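Local coordinates for peptidase M28 (Shewanella amazonensis SB2B, PDB 3IIB) that probably acts as a zinc-dependent carboxypeptidase or dipeptidase of peptidase family M28, working as a homodimer, at the interface of chains A and B. Numbering follows the deposited sequence. Chains: chain A/B, Peptidase M28.

The interface of chains A and B. Residues chain A 208, 211-212, 215; chain B 28-29, 31-32.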
loop_
_atom_site.group_PDB
_atom_site.type_symbol
_atom_site.label_atom_id
_atom_site.label_comp_id
_atom_site.label_asym_id
_atom_site.label_seq_id
_atom_site.Cartn_x
_atom_site.Cartn_y
_atom_site.Cartn_z
ATOM N N LEU A 208 -10.840 5.196 -10.372
ATOM C CA LEU A 208 -10.561 5.235 -11.808
ATOM C C LEU A 208 -11.815 4.921 -12.626
ATOM O O LEU A 208 -12.106 5.582 -13.634
ATOM C CB LEU A 208 -9.440 4.259 -12.164
ATOM C CG LEU A 208 -9.099 4.067 -13.643
ATOM C CD1 LEU A 208 -8.601 5.392 -14.218
ATOM C CD2 LEU A 208 -8.018 2.936 -13.741
ATOM N N ALA A 211 -14.089 7.887 -12.611
ATOM C CA ALA A 211 -13.607 8.955 -13.513
ATOM C C ALA A 211 -13.994 8.699 -14.976
ATOM O O ALA A 211 -14.302 9.626 -15.730
ATOM C CB ALA A 211 -12.087 9.064 -13.388
HETATM N N MSE A 212 -13.975 7.431 -15.383
HETATM C CA MSE A 212 -14.445 7.068 -16.718
HETATM C C MSE A 212 -15.970 7.192 -16.894
HETATM O O MSE A 212 -16.432 7.647 -17.943
HETATM C CB MSE A 212 -13.997 5.642 -17.024
HETATM C CG MSE A 212 -12.508 5.560 -17.293
HETATM SE SE MSE A 212 -11.945 3.815 -17.850
HETATM C CE MSE A 212 -10.050 3.976 -17.337
ATOM N N ARG A 215 -17.242 10.575 -17.413
ATOM C CA ARG A 215 -17.106 11.047 -18.775
ATOM C C ARG A 215 -18.262 10.577 -19.670
ATOM O O ARG A 215 -18.198 10.740 -20.893
ATOM C CB ARG A 215 -15.777 10.575 -19.361
ATOM C CG ARG A 215 -14.587 11.349 -18.810
ATOM C CD ARG A 215 -13.296 10.517 -18.980
ATOM N NE ARG A 215 -12.072 11.306 -18.905
ATOM C CZ ARG A 215 -11.502 11.744 -17.780
ATOM N NH1 ARG A 215 -11.986 11.444 -16.579
ATOM N NH2 ARG A 215 -10.384 12.428 -17.856
ATOM N N GLU B 28 -5.031 14.305 -14.135
ATOM C CA GLU B 28 -6.233 13.448 -14.058
ATOM C C GLU B 28 -6.497 12.878 -15.462
ATOM O O GLU B 28 -6.763 11.701 -15.617
ATOM C CB GLU B 28 -7.436 14.225 -13.561
ATOM C CG GLU B 28 -8.666 13.393 -13.245
ATOM C CD GLU B 28 -9.577 13.125 -14.452
ATOM O OE1 GLU B 28 -9.354 13.647 -15.560
ATOM O OE2 GLU B 28 -10.552 12.368 -14.264
ATOM N N SER B 29 -6.358 13.737 -16.470
ATOM C CA SER B 29 -6.626 13.314 -17.842
ATOM C C SER B 29 -5.681 12.198 -18.295
ATOM O O SER B 29 -6.095 11.190 -18.889
ATOM C CB SER B 29 -6.559 14.530 -18.741
ATOM O OG SER B 29 -6.778 14.150 -20.103
ATOM N N THR B 31 -3.731 10.164 -16.404
ATOM C CA THR B 31 -3.815 8.921 -15.623
ATOM C C THR B 31 -5.104 8.149 -15.921
ATOM O O THR B 31 -5.095 6.914 -15.907
ATOM C CB THR B 31 -3.653 9.149 -14.106
ATOM O OG1 THR B 31 -4.641 10.086 -13.663
ATOM C CG2 THR B 31 -2.252 9.681 -13.774
ATOM N N VAL B 32 -6.200 8.845 -16.224
ATOM C CA VAL B 32 -7.469 8.166 -16.564
ATOM C C VAL B 32 -7.532 7.709 -18.023
ATOM O O VAL B 32 -7.878 6.555 -18.291
ATOM C CB VAL B 32 -8.683 9.063 -16.255
ATOM C CG1 VAL B 32 -10.023 8.394 -16.738
ATOM C CG2 VAL B 32 -8.715 9.412 -14.756
#
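Helix 203-213 of chain A and the loop after it pack on helix 22-33 of chain B in the homodimer interface. A:Arg215, in the loop just after the first helix, reaches B:Glu28 in an end-on, two-pronged salt bridge. A:Arg215 NH2 donates to carboxylate B:Glu28 OE1 at 2.8 Å. A:Arg215 NH1 donates to B:Glu28 OE2 at 2.9 Å. Both bonds are nearly straight. The guanidinium and carboxylate planes lie 17° apart. OE2 is met on its syn lone pair, whereas OE1 is met on the syn side but 20° out of the carboxylate plane. B:Glu28 bends at its second torsion (chi2 -86°), which turns the carboxylate toward the arginine. A:Arg215 NH1 also donates to the backbone O of A:Ala211 at 3.1 Å, from above that carbonyl plane. This bond within chain A helps fix the rotation of the guanidinium.

B:Val32 packs beside the ion pair. B:Val32 CG1 lies over one guanidinium face, offset toward the rim, 3.8 Å from A:Arg215 CZ. The same CG1 methyl also touches CG of A:Met212, a selenomethionine. The other branch, B:Val32 CG2, meets A:Ala211 CB at 3.7 Å. A:Leu208 CD1 approaches B:Val32 CA at 3.8 Å as the two side chains pass in opposite directions.

The patch joins a directed ionic grip to a small apolar contact. The two-fold symmetry of the dimer repeats it with the chains exchanged, so it probably helps hold together the dimer, the active form of the enzyme.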